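Local coordinates for protein DNA ligase (Archaeoglobus fulgidus, PDB 3GDE) that probably seals nicks in double-stranded DNA during replication, recombination and repair, using ATP to join a 3'-hydroxyl to a 5'-phosphate, at residues K52-P55 and P56-R60; P282-V285 and E286-K290; K290-K293 and P294-L298; K309-P312 and F313-L317; F340-L343 and Y344-G347. All coordinates share one frame; numbering follows the deposited sequence.

Interaction 1: residues K52-P55 and P56-R60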
loop_
_atom_site.group_PDB
_atom_site.type_symbol
_atom_site.label_atom_id
_atom_site.label_comp_id
_atom_site.label_asym_id
_atom_site.label_seq_id
_atom_site.Cartn_x
_atom_site.Cartn_y
_atom_site.Cartn_z
ATOM N N LYS A 52 1.839 3.823 -10.713
ATOM C CA LYS A 52 1.930 4.899 -9.714
ATOM C C LYS A 52 2.273 6.230 -10.360
ATOM O O LYS A 52 3.109 6.305 -11.268
ATOM C CB LYS A 52 3.029 4.621 -8.673
ATOM C CG LYS A 52 2.787 3.489 -7.680
ATOM C CD LYS A 52 4.031 3.367 -6.775
ATOM C CE LYS A 52 4.069 2.060 -6.001
ATOM N NZ LYS A 52 4.184 0.843 -6.889
ATOM N N VAL A 53 1.658 7.285 -9.851
ATOM C CA VAL A 53 2.002 8.643 -10.243
ATOM C C VAL A 53 2.810 9.305 -9.114
ATOM O O VAL A 53 3.761 10.056 -9.379
ATOM C CB VAL A 53 0.730 9.441 -10.618
ATOM C CG1 VAL A 53 1.057 10.867 -10.968
ATOM C CG2 VAL A 53 -0.004 8.761 -11.775
ATOM N N TYR A 54 2.429 9.008 -7.869
ATOM C CA TYR A 54 3.130 9.480 -6.669
ATOM C C TYR A 54 3.383 8.312 -5.729
ATOM O O TYR A 54 2.621 7.359 -5.732
ATOM C CB TYR A 54 2.329 10.568 -5.927
ATOM C CG TYR A 54 1.911 11.717 -6.824
ATOM C CD1 TYR A 54 2.828 12.709 -7.194
ATOM C CD2 TYR A 54 0.605 11.794 -7.323
ATOM C CE1 TYR A 54 2.452 13.749 -8.033
ATOM C CE2 TYR A 54 0.214 12.830 -8.160
ATOM C CZ TYR A 54 1.142 13.805 -8.515
ATOM O OH TYR A 54 0.759 14.824 -9.355
ATOM N N PRO A 55 4.471 8.373 -4.933
ATOM C CA PRO A 55 4.617 7.472 -3.779
ATOM C C PRO A 55 3.459 7.668 -2.793
ATOM O O PRO A 55 2.917 8.767 -2.693
ATOM C CB PRO A 55 5.933 7.929 -3.154
ATOM C CG PRO A 55 6.687 8.549 -4.284
ATOM C CD PRO A 55 5.647 9.253 -5.087
ATOM N N PRO A 56 3.052 6.597 -2.086
ATOM C CA PRO A 56 1.888 6.704 -1.190
ATOM C C PRO A 56 2.111 7.666 -0.013
ATOM O O PRO A 56 1.164 8.298 0.465
ATOM C CB PRO A 56 1.693 5.268 -0.684
ATOM C CG PRO A 56 3.033 4.610 -0.860
ATOM C CD PRO A 56 3.629 5.240 -2.091
ATOM N N TRP A 57 3.353 7.777 0.433
ATOM C CA TRP A 57 3.698 8.645 1.550
ATOM C C TRP A 57 3.755 10.126 1.177
ATOM O O TRP A 57 3.707 10.994 2.051
ATOM C CB TRP A 57 5.026 8.200 2.140
ATOM C CG TRP A 57 6.147 8.182 1.152
ATOM C CD1 TRP A 57 6.543 7.127 0.380
ATOM C CD2 TRP A 57 7.041 9.265 0.848
ATOM N NE1 TRP A 57 7.624 7.489 -0.387
ATOM C CE2 TRP A 57 7.951 8.794 -0.124
ATOM C CE3 TRP A 57 7.161 10.585 1.305
ATOM C CZ2 TRP A 57 8.965 9.596 -0.660
ATOM C CZ3 TRP A 57 8.171 11.388 0.776
ATOM C CH2 TRP A 57 9.061 10.885 -0.201
ATOM N N ASP A 58 3.909 10.396 -0.119
ATOM C CA ASP A 58 3.817 11.737 -0.673
ATOM C C ASP A 58 2.400 12.251 -0.397
ATOM O O ASP A 58 1.435 11.514 -0.542
ATOM C CB ASP A 58 4.105 11.673 -2.184
ATOM C CG ASP A 58 4.235 13.048 -2.843
ATOM O OD1 ASP A 58 3.441 13.967 -2.543
ATOM O OD2 ASP A 58 5.133 13.197 -3.700
ATOM N N GLU A 59 2.279 13.501 0.025
ATOM C CA GLU A 59 0.956 14.072 0.295
ATOM C C GLU A 59 0.111 14.266 -0.975
ATOM O O GLU A 59 -1.107 14.321 -0.887
ATOM C CB GLU A 59 1.043 15.374 1.115
ATOM C CG GLU A 59 1.509 15.169 2.569
ATOM C CD GLU A 59 0.522 15.714 3.605
ATOM O OE1 GLU A 59 -0.581 15.126 3.750
ATOM O OE2 GLU A 59 0.862 16.718 4.288
ATOM N N ARG A 60 0.754 14.339 -2.139
ATOM C CA ARG A 60 0.044 14.462 -3.423
ATOM C C ARG A 60 -0.696 13.186 -3.853
ATOM O O ARG A 60 -0.130 12.096 -3.852
ATOM C CB ARG A 60 0.993 14.917 -4.536
ATOM C CG ARG A 60 1.485 16.357 -4.398
ATOM C CD ARG A 60 2.592 16.665 -5.395
ATOM N NE ARG A 60 3.745 15.801 -5.189
ATOM C CZ ARG A 60 4.812 15.745 -5.984
ATOM N NH1 ARG A 60 4.895 16.509 -7.065
ATOM N NH2 ARG A 60 5.807 14.917 -5.687
#

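Interaction 2: residues P282-V285 and E286-K290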
loop_
_atom_site.group_PDB
_atom_site.type_symbol
_atom_site.label_atom_id
_atom_site.label_comp_id
_atom_site.label_asym_id
_atom_site.label_seq_id
_atom_site.Cartn_x
_atom_site.Cartn_y
_atom_site.Cartn_z
ATOM N N PRO A 282 -3.122 15.898 15.458
ATOM C CA PRO A 282 -2.555 17.054 16.167
ATOM C C PRO A 282 -2.253 16.766 17.639
ATOM O O PRO A 282 -1.238 17.249 18.166
ATOM C CB PRO A 282 -3.646 18.127 16.033
ATOM C CG PRO A 282 -4.888 17.389 15.677
ATOM C CD PRO A 282 -4.431 16.225 14.860
ATOM N N ASP A 283 -3.104 15.964 18.283
ATOM C CA ASP A 283 -2.909 15.594 19.683
ATOM C C ASP A 283 -1.597 14.850 19.936
ATOM O O ASP A 283 -0.847 15.191 20.856
ATOM C CB ASP A 283 -4.110 14.808 20.228
ATOM C CG ASP A 283 -4.496 13.603 19.362
ATOM O OD1 ASP A 283 -5.108 12.663 19.912
ATOM O OD2 ASP A 283 -4.213 13.590 18.146
ATOM N N ILE A 284 -1.324 13.834 19.115
ATOM C CA ILE A 284 -0.087 13.062 19.231
ATOM C C ILE A 284 1.120 13.903 18.795
ATOM O O ILE A 284 2.158 13.881 19.450
ATOM C CB ILE A 284 -0.179 11.701 18.461
ATOM C CG1 ILE A 284 -1.245 10.783 19.091
ATOM C CG2 ILE A 284 1.176 10.997 18.389
ATOM C CD1 ILE A 284 -1.071 10.491 20.608
ATOM N N VAL A 285 0.967 14.650 17.704
ATOM C CA VAL A 285 2.006 15.582 17.234
ATOM C C VAL A 285 2.507 16.513 18.358
ATOM O O VAL A 285 3.717 16.591 18.609
ATOM C CB VAL A 285 1.534 16.373 15.966
ATOM C CG1 VAL A 285 2.435 17.564 15.663
ATOM C CG2 VAL A 285 1.486 15.446 14.766
ATOM N N GLU A 286 1.580 17.186 19.043
ATOM C CA GLU A 286 1.935 18.090 20.145
ATOM C C GLU A 286 2.657 17.376 21.283
ATOM O O GLU A 286 3.642 17.902 21.811
ATOM C CB GLU A 286 0.716 18.850 20.684
ATOM C CG GLU A 286 0.248 20.003 19.805
ATOM C CD GLU A 286 1.299 21.101 19.592
ATOM O OE1 GLU A 286 1.193 21.819 18.570
ATOM O OE2 GLU A 286 2.218 21.265 20.427
ATOM N N GLU A 287 2.187 16.175 21.637
ATOM C CA GLU A 287 2.794 15.380 22.714
ATOM C C GLU A 287 4.210 14.943 22.379
ATOM O O GLU A 287 5.051 14.823 23.266
ATOM C CB GLU A 287 1.948 14.147 23.038
ATOM C CG GLU A 287 0.547 14.458 23.504
ATOM C CD GLU A 287 0.482 14.969 24.935
ATOM O OE1 GLU A 287 1.403 14.665 25.735
ATOM O OE2 GLU A 287 -0.508 15.664 25.256
ATOM N N ILE A 288 4.458 14.685 21.099
ATOM C CA ILE A 288 5.799 14.368 20.607
ATOM C C ILE A 288 6.754 15.570 20.759
ATOM O O ILE A 288 7.902 15.419 21.195
ATOM C CB ILE A 288 5.720 13.845 19.147
ATOM C CG1 ILE A 288 5.370 12.354 19.156
ATOM C CG2 ILE A 288 7.019 14.094 18.380
ATOM C CD1 ILE A 288 4.526 11.908 17.994
ATOM N N LYS A 289 6.254 16.757 20.428
ATOM C CA LYS A 289 7.026 18.002 20.540
ATOM C C LYS A 289 7.432 18.331 21.973
ATOM O O LYS A 289 8.511 18.880 22.197
ATOM C CB LYS A 289 6.273 19.172 19.907
ATOM C CG LYS A 289 6.061 18.991 18.416
ATOM C CD LYS A 289 5.450 20.204 17.758
ATOM C CE LYS A 289 5.524 20.060 16.255
ATOM N NZ LYS A 289 4.732 21.100 15.532
ATOM N N LYS A 290 6.598 17.974 22.946
ATOM C CA LYS A 290 6.998 18.178 24.343
ATOM C C LYS A 290 7.711 16.999 24.997
ATOM O O LYS A 290 8.532 17.199 25.890
ATOM C CB LYS A 290 5.859 18.722 25.227
ATOM C CG LYS A 290 4.537 18.003 25.145
ATOM C CD LYS A 290 3.583 18.561 26.180
ATOM C CE LYS A 290 2.134 18.342 25.776
ATOM N NZ LYS A 290 1.199 18.654 26.901
HETATM O O HOH W 1 -0.968 20.091 16.537
HETATM O O HOH W 2 -1.958 16.752 23.241
#

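Interaction 3: residues K290-K293 and P294-L298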
loop_
_atom_site.group_PDB
_atom_site.type_symbol
_atom_site.label_atom_id
_atom_site.label_comp_id
_atom_site.label_asym_id
_atom_site.label_seq_id
_atom_site.Cartn_x
_atom_site.Cartn_y
_atom_site.Cartn_z
ATOM N N LYS A 290 6.598 17.974 22.946
ATOM C CA LYS A 290 6.998 18.178 24.343
ATOM C C LYS A 290 7.711 16.999 24.997
ATOM O O LYS A 290 8.532 17.199 25.890
ATOM C CB LYS A 290 5.859 18.722 25.227
ATOM C CG LYS A 290 4.537 18.003 25.145
ATOM C CD LYS A 290 3.583 18.561 26.180
ATOM C CE LYS A 290 2.134 18.342 25.776
ATOM N NZ LYS A 290 1.199 18.654 26.901
ATOM N N SER A 291 7.431 15.780 24.538
ATOM C CA SER A 291 7.953 14.589 25.218
ATOM C C SER A 291 9.164 13.927 24.564
ATOM O O SER A 291 9.885 13.169 25.226
ATOM C CB SER A 291 6.847 13.556 25.438
ATOM O OG SER A 291 5.751 14.125 26.145
ATOM N N VAL A 292 9.390 14.175 23.274
ATOM C CA VAL A 292 10.511 13.496 22.623
ATOM C C VAL A 292 11.670 14.410 22.204
ATOM O O VAL A 292 11.482 15.571 21.827
ATOM C CB VAL A 292 10.074 12.468 21.502
ATOM C CG1 VAL A 292 8.723 11.792 21.831
ATOM C CG2 VAL A 292 10.037 13.093 20.137
ATOM N N LYS A 293 12.873 13.865 22.328
ATOM C CA LYS A 293 14.106 14.529 21.957
ATOM C C LYS A 293 14.184 14.675 20.427
ATOM O O LYS A 293 13.986 13.699 19.706
ATOM C CB LYS A 293 15.269 13.711 22.522
ATOM C CG LYS A 293 16.668 14.259 22.315
ATOM C CD LYS A 293 17.465 13.407 21.307
ATOM C CE LYS A 293 17.699 11.963 21.789
ATOM N NZ LYS A 293 18.587 11.819 23.000
ATOM N N PRO A 294 14.425 15.908 19.931
ATOM C CA PRO A 294 14.471 16.190 18.490
ATOM C C PRO A 294 15.599 15.442 17.788
ATOM O O PRO A 294 16.607 15.128 18.413
ATOM C CB PRO A 294 14.731 17.697 18.435
ATOM C CG PRO A 294 14.303 18.215 19.777
ATOM C CD PRO A 294 14.652 17.128 20.730
ATOM N N GLY A 295 15.421 15.155 16.503
ATOM C CA GLY A 295 16.449 14.472 15.705
ATOM C C GLY A 295 16.314 12.959 15.685
ATOM O O GLY A 295 17.313 12.246 15.581
ATOM N N VAL A 296 15.080 12.469 15.797
ATOM C CA VAL A 296 14.821 11.026 15.838
ATOM C C VAL A 296 13.775 10.550 14.827
ATOM O O VAL A 296 12.965 11.336 14.305
ATOM C CB VAL A 296 14.432 10.504 17.272
ATOM C CG1 VAL A 296 15.519 10.809 18.289
ATOM C CG2 VAL A 296 13.102 11.074 17.726
ATOM N N ILE A 297 13.817 9.249 14.552
ATOM C CA ILE A 297 12.743 8.568 13.847
ATOM C C ILE A 297 12.408 7.340 14.677
ATOM O O ILE A 297 13.251 6.470 14.898
ATOM C CB ILE A 297 13.124 8.194 12.399
ATOM C CG1 ILE A 297 13.304 9.459 11.576
ATOM C CG2 ILE A 297 12.047 7.282 11.775
ATOM C CD1 ILE A 297 14.163 9.287 10.366
ATOM N N LEU A 298 11.172 7.306 15.155
ATOM C CA LEU A 298 10.737 6.279 16.097
ATOM C C LEU A 298 9.699 5.348 15.492
ATOM O O LEU A 298 8.849 5.788 14.721
ATOM C CB LEU A 298 10.135 6.936 17.351
ATOM C CG LEU A 298 10.976 7.928 18.156
ATOM C CD1 LEU A 298 10.184 8.436 19.351
ATOM C CD2 LEU A 298 12.288 7.314 18.614
#

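Interaction 4: residues K309-P312 and F313-L317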
loop_
_atom_site.group_PDB
_atom_site.type_symbol
_atom_site.label_atom_id
_atom_site.label_comp_id
_atom_site.label_asym_id
_atom_site.label_seq_id
_atom_site.Cartn_x
_atom_site.Cartn_y
_atom_site.Cartn_z
ATOM N N LYS A 309 -9.581 3.325 29.820
ATOM C CA LYS A 309 -9.604 1.959 29.283
ATOM C C LYS A 309 -9.390 1.865 27.756
ATOM O O LYS A 309 -9.888 2.706 27.004
ATOM C CB LYS A 309 -10.853 1.189 29.758
ATOM C CG LYS A 309 -12.165 1.542 29.070
ATOM C CD LYS A 309 -13.310 0.605 29.513
ATOM C CE LYS A 309 -13.058 -0.879 29.155
ATOM N NZ LYS A 309 -14.306 -1.721 29.144
ATOM N N PRO A 310 -8.625 0.844 27.308
ATOM C CA PRO A 310 -8.234 0.651 25.904
ATOM C C PRO A 310 -9.407 0.446 24.954
ATOM O O PRO A 310 -10.412 -0.161 25.325
ATOM C CB PRO A 310 -7.380 -0.624 25.946
ATOM C CG PRO A 310 -6.921 -0.737 27.353
ATOM C CD PRO A 310 -8.062 -0.215 28.169
ATOM N N MET A 311 -9.264 0.953 23.734
ATOM C CA MET A 311 -10.274 0.797 22.693
ATOM C C MET A 311 -9.678 0.047 21.501
ATOM O O MET A 311 -8.459 0.039 21.336
ATOM C CB MET A 311 -10.814 2.166 22.277
ATOM C CG MET A 311 -11.541 2.893 23.396
ATOM S SD MET A 311 -13.102 2.073 23.809
ATOM C CE MET A 311 -13.222 2.436 25.558
ATOM N N PRO A 312 -10.531 -0.573 20.658
ATOM C CA PRO A 312 -10.012 -1.397 19.555
ATOM C C PRO A 312 -9.393 -0.551 18.431
ATOM O O PRO A 312 -9.721 0.624 18.288
ATOM C CB PRO A 312 -11.258 -2.146 19.068
ATOM C CG PRO A 312 -12.379 -1.209 19.357
ATOM C CD PRO A 312 -12.007 -0.536 20.658
ATOM N N PHE A 313 -8.518 -1.162 17.639
ATOM C CA PHE A 313 -7.670 -0.427 16.687
ATOM C C PHE A 313 -8.412 0.343 15.592
ATOM O O PHE A 313 -7.896 1.335 15.088
ATOM C CB PHE A 313 -6.616 -1.353 16.060
ATOM C CG PHE A 313 -7.142 -2.210 14.954
ATOM C CD1 PHE A 313 -6.922 -1.858 13.626
ATOM C CD2 PHE A 313 -7.865 -3.366 15.234
ATOM C CE1 PHE A 313 -7.415 -2.644 12.591
ATOM C CE2 PHE A 313 -8.364 -4.159 14.204
ATOM C CZ PHE A 313 -8.135 -3.798 12.880
ATOM N N GLN A 314 -9.603 -0.116 15.215
ATOM C CA GLN A 314 -10.354 0.546 14.143
ATOM C C GLN A 314 -10.828 1.943 14.562
ATOM O O GLN A 314 -11.191 2.758 13.719
ATOM C CB GLN A 314 -11.519 -0.319 13.629
ATOM C CG GLN A 314 -12.742 -0.421 14.564
ATOM C CD GLN A 314 -12.647 -1.551 15.584
ATOM O OE1 GLN A 314 -13.610 -1.819 16.292
ATOM N NE2 GLN A 314 -11.499 -2.220 15.658
ATOM N N HIS A 315 -10.799 2.204 15.868
ATOM C CA HIS A 315 -11.003 3.546 16.403
ATOM C C HIS A 315 -9.842 4.471 16.032
ATOM O O HIS A 315 -10.068 5.624 15.664
ATOM C CB HIS A 315 -11.209 3.502 17.922
ATOM C CG HIS A 315 -12.547 2.974 18.337
ATOM N ND1 HIS A 315 -13.281 3.530 19.361
ATOM C CD2 HIS A 315 -13.286 1.940 17.865
ATOM C CE1 HIS A 315 -14.412 2.860 19.505
ATOM N NE2 HIS A 315 -14.439 1.890 18.610
ATOM N N VAL A 316 -8.608 3.973 16.130
ATOM C CA VAL A 316 -7.444 4.726 15.643
ATOM C C VAL A 316 -7.569 4.967 14.128
ATOM O O VAL A 316 -7.245 6.049 13.638
ATOM C CB VAL A 316 -6.088 4.031 15.956
ATOM C CG1 VAL A 316 -4.928 4.892 15.475
ATOM C CG2 VAL A 316 -5.937 3.737 17.452
ATOM N N LEU A 317 -8.058 3.960 13.401
ATOM C CA LEU A 317 -8.237 4.081 11.957
ATOM C C LEU A 317 -9.223 5.192 11.593
ATOM O O LEU A 317 -9.004 5.900 10.615
ATOM C CB LEU A 317 -8.643 2.738 11.317
ATOM C CG LEU A 317 -7.636 1.576 11.361
ATOM C CD1 LEU A 317 -8.211 0.335 10.676
ATOM C CD2 LEU A 317 -6.254 1.949 10.767
#

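Interaction 5: residues F340-L343 and Y344-G347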
loop_
_atom_site.group_PDB
_atom_site.type_symbol
_atom_site.label_atom_id
_atom_site.label_comp_id
_atom_site.label_asym_id
_atom_site.label_seq_id
_atom_site.Cartn_x
_atom_site.Cartn_y
_atom_site.Cartn_z
ATOM N N PHE A 340 8.531 1.589 20.686
ATOM C CA PHE A 340 9.280 0.356 20.927
ATOM C C PHE A 340 10.597 0.264 20.162
ATOM O O PHE A 340 11.390 -0.638 20.407
ATOM C CB PHE A 340 8.416 -0.885 20.655
ATOM C CG PHE A 340 7.841 -0.963 19.256
ATOM C CD1 PHE A 340 8.605 -1.449 18.191
ATOM C CD2 PHE A 340 6.514 -0.605 19.013
ATOM C CE1 PHE A 340 8.072 -1.550 16.901
ATOM C CE2 PHE A 340 5.972 -0.690 17.717
ATOM C CZ PHE A 340 6.761 -1.169 16.661
ATOM N N ASP A 341 10.823 1.180 19.227
ATOM C CA ASP A 341 12.082 1.213 18.493
ATOM C C ASP A 341 12.459 2.593 17.944
ATOM O O ASP A 341 11.644 3.514 17.905
ATOM C CB ASP A 341 12.092 0.162 17.372
ATOM C CG ASP A 341 13.404 -0.594 17.299
ATOM O OD1 ASP A 341 14.469 0.006 17.568
ATOM O OD2 ASP A 341 13.373 -1.793 16.976
ATOM N N ILE A 342 13.713 2.706 17.525
ATOM C CA ILE A 342 14.284 3.950 17.020
ATOM C C ILE A 342 15.193 3.606 15.833
ATOM O O ILE A 342 15.995 2.671 15.903
ATOM C CB ILE A 342 15.029 4.724 18.159
ATOM C CG1 ILE A 342 15.659 6.030 17.645
ATOM C CG2 ILE A 342 16.046 3.803 18.894
ATOM C CD1 ILE A 342 16.125 6.956 18.754
ATOM N N LEU A 343 15.037 4.337 14.732
ATOM C CA LEU A 343 15.735 4.004 13.483
ATOM C C LEU A 343 16.771 5.074 13.174
ATOM O O LEU A 343 17.738 4.848 12.443
ATOM C CB LEU A 343 14.761 3.881 12.301
ATOM C CG LEU A 343 13.318 3.343 12.397
ATOM C CD1 LEU A 343 12.845 2.875 11.013
ATOM C CD2 LEU A 343 13.116 2.238 13.421
ATOM N N TYR A 344 16.548 6.247 13.749
ATOM C CA TYR A 344 17.367 7.404 13.490
ATOM C C TYR A 344 17.525 8.185 14.775
ATOM O O TYR A 344 16.551 8.493 15.454
ATOM C CB TYR A 344 16.709 8.262 12.422
ATOM C CG TYR A 344 17.566 9.380 11.893
ATOM C CD1 TYR A 344 17.639 10.606 12.562
ATOM C CD2 TYR A 344 18.299 9.221 10.710
ATOM C CE1 TYR A 344 18.426 11.646 12.075
ATOM C CE2 TYR A 344 19.085 10.267 10.200
ATOM C CZ TYR A 344 19.140 11.472 10.894
ATOM O OH TYR A 344 19.912 12.502 10.418
ATOM N N HIS A 345 18.771 8.482 15.104
ATOM C CA HIS A 345 19.109 9.275 16.273
ATOM C C HIS A 345 20.364 10.046 15.900
ATOM O O HIS A 345 21.490 9.552 16.058
ATOM C CB HIS A 345 19.330 8.369 17.482
ATOM C CG HIS A 345 19.860 9.082 18.685
ATOM N ND1 HIS A 345 21.205 9.135 18.986
ATOM C CD2 HIS A 345 19.227 9.774 19.661
ATOM C CE1 HIS A 345 21.376 9.828 20.098
ATOM N NE2 HIS A 345 20.192 10.227 20.528
ATOM N N ASP A 346 20.141 11.248 15.369
ATOM C CA ASP A 346 21.159 12.030 14.657
ATOM C C ASP A 346 22.067 11.151 13.782
ATOM O O ASP A 346 23.285 11.057 13.984
ATOM C CB ASP A 346 21.930 12.939 15.621
ATOM C CG ASP A 346 21.038 14.012 16.231
ATOM O OD1 ASP A 346 20.430 14.791 15.452
ATOM O OD2 ASP A 346 20.932 14.068 17.480
ATOM N N GLY A 347 21.432 10.514 12.801
ATOM C CA GLY A 347 22.071 9.522 11.952
ATOM C C GLY A 347 21.376 8.181 12.099
ATOM O O GLY A 347 20.783 7.886 13.144
#

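Interaction 1: residues K52-P55 and P56-R60
Arg-60 folds back across one face of the Tyr-54 ring, and this is a tight part of the loop. Its CB stands over the middle of the ring, 3.8 Å from the Tyr-54 centroid, a CH-pi contact close to the ring normal. Farther out, Arg-60 CZ lies 3.7 Å from Tyr-54 CE1, with the guanidinium tilted 45° to the ring. Asp-58 holds the guanidinium side-on, which is consistent with that tilt: NH2 of Arg-60 bonds to Asp-58 OD2 at 2.7 Å, and NE reaches OD1. The same OD1 also accepts from Arg-60 N at 2.7 Å, an Asx turn, so one carboxylate holds both backbone and side chain of the arginine. Pro-55 CB is tight too, over the Trp-57 ring and 3.3 Å from its NE1. Looser is the type I turn from Pro-55 to Asp-58, closed by a weak bond from Asp-58 N to Pro-55 O (3.2 Å), with the Pro-56 ring solvent-exposed. The loop links helices 39-49 and 66-77; Tyr-54 packs on helix 117-129, its OH bonded to Asp-125, and Trp-57 NE1 bonds to Asn-198 O, between helices 187-197 and 200-216.

Interaction 2: residues P282-V285 and E286-K290
Ile-288 lays its CD1 against CG2 of Ile-284 one turn back, at 3.5 Å, tighter than ordinary van der Waals contact between methyls. The Ile-284 methyl is there because it lies anti to that residue's backbone N, while CG1 takes the place anti to the carbonyl carbon (chi1 -65°). Directly behind the pair, Ile-288 N donates to Ile-284 O at 2.9 Å. Val-285 and Lys-289 run side by side on the next line of the helix, the extended lysine bringing its CE to 4.0 Å from Val-285 CG1. Waters join in on the acidic flank. Glu-287 bends at chi2, its CG lying 3.1 Å from Asp-283 O, and a water that donates to Asp-283 O also donates to Glu-287 OE2, bridging the two. The Asp-283 carboxylate turns elsewhere, to a salt bridge with Arg-319. With an alanine in place of Ile-288, the Ile-284 methyl would probably lose its neighbour and a gap would open against Val-260 and Trp-262 of strand 256-262. Regular i to i+4 bonds run along the segment; apolar Ile-284, Val-285 and Ile-288 face the strands, with Glu-286 and Lys-290 exposed, as in an amphipathic alpha-helix, here packed on strands 256-262 and 268-271 of the adenylation domain.

Interaction 3: residues K290-K293 and P294-L298
Lys-293 O is touched by both methyls of Val-296, with CG2 at 3.4 Å and CG1 at 3.6 Å. These are van der Waals contacts of a carbonyl oxygen with methyls, not hydrogen bonds; the polar bonds of this connection run to other parts of the domain, where Val-292 O accepts from the indole NE1 of Trp-262 and the Lys-293 backbone bonds to Ala-364. In Val-296 it is CG2 that takes the place between the backbone N and the carbonyl carbon, which brings it round to the oxygen. Lys-293 starts with CG anti to its own N (chi1 -177°), then bends at every later torsion and curls beside the next residue: its CG is 3.8 Å from Pro-294 CD and its CD comes to 3.5 Å from Pro-294 O. The lysine chain and the proline ring cross at about a right angle. On the buried side the contacts are looser, with CG2 of Val-292 4.4 Å from CG2 of Val-296, and CG1 of Val-292 equally far from CD1 of Leu-298. Gly-295 then adopts a positive phi (92°), where any CB would press on the carbonyl O of Pro-294, and with Val-296 it faces Trp-262 as a G1 beta bulge. The whole segment is the link from the end of helix 282-291 into strand 296-306. That strand pairs with 256-262 and with 335-342 and 344-345, while Lys-293 and Leu-298 also touch helix 354-364.

Interaction 4: residues K309-P312 and F313-L317
Gln-314 takes chi1 of 74°, its CG between the backbone N and the carbonyl carbon, and a further bend at chi2 folds the amide back along Pro-312. Both ends of that amide touch the proline ring: OE1 lies 3.4 Å from Pro-312 CG, and NE2 is 3.4 Å from Pro-312 CB. His-315 turns its imidazole under the same ring, so that Pro-312 CD stands 4.0 Å from the imidazole centroid, a CH-pi contact over the face, 14° off the normal. The backbone joins them: His-315 N donates to Pro-312 O at 3.1 Å. Met-311 adds a loose sulfur-aromatic approach, its SD 5.1 Å from the His-315 centroid and oblique to the ring. Trimming Gln-314 to an alanine takes the amide away and is likely to leave Pro-312 CB and CG without their neighbour. The Gln-314 side chain also lies about 3 Å from a phosphate ion, probably from the crystallisation liquor. Beyond the turn, Phe-313 packs on Arg-529 and Arg-531 of the C-terminal OB-fold domain, in keeping with the closed conformation of the enzyme. This is a strand-to-helix junction, from 309-311 into 313-321, near the predicted adenylation site, with the Phe-313 side chain about 9 Å from that of Lys-252, the predicted AMP-bearing lysine.

Interaction 5: residues F340-L343 and Y344-G347
The backbone kinks at Leu-343, where phi/psi of -112/-22° interrupts the extended run and sets Tyr-344 and His-345 off at a corner from Ile-342. Ile-342 fills the inside of that corner. Its CG1 lies anti to the backbone N (chi1 179°), which sends the ethyl branch forward along the chain: CG1 comes to 3.4 Å from Tyr-344 O, and CD1 rests 3.7 Å from CB of His-345, approaching the imidazole obliquely. Between the Ile-342 and His-345 side chains the touch is methyl to methylene. Past the corner the chain reverses, and His-345 N bonds to Gly-347 O at 2.9 Å. This brings Gly-347 N over one face of the Tyr-344 ring, 3.1 Å above its plane and toward the rim. Gly-347 itself has backbone angles at which a CB would collide with the carbonyl O of Asp-346. At the other end Asp-341 OD1 uses its anti lone pair to accept from Ile-342 N at 2.8 Å; it also forms a salt bridge with Arg-357, so this buried acid is well satisfied. Phe-340, a predicted ATP-binding residue, begins the segment. Two classic beta bulges interrupt the pairing of these strands with 296-306: Phe-340 and Asp-341 both face Asp-299, while Leu-343 and Tyr-344 both face Ile-297. Helix 354-364 covers the Ile-342 and His-345 side.

Interactions 2 to 5 all lie in the adenylation domain; interaction 1 belongs to the N-terminal DNA-binding part, its centre about 25 Å from that of interaction 2. Interactions 2 and 3 share Lys-290, one being the helix and the other its exit into strand 296-306. Interactions 3 and 5 meet directly as paired strands, with Ile-297 O 2.8 Å from Leu-343 N, a probable hydrogen bond. Interaction 4 reaches the same strand 296-306 through its neighbour 309-311. Interaction 3 is the buried contact and is apolar; interaction 4, at the surface, mixes ring and amide packing. A close salt bridge, Asp-58 with Arg-60, marks interaction 1; interaction 2 has just a long one, Glu-287 with Lys-290, and relies on regular helical bonds.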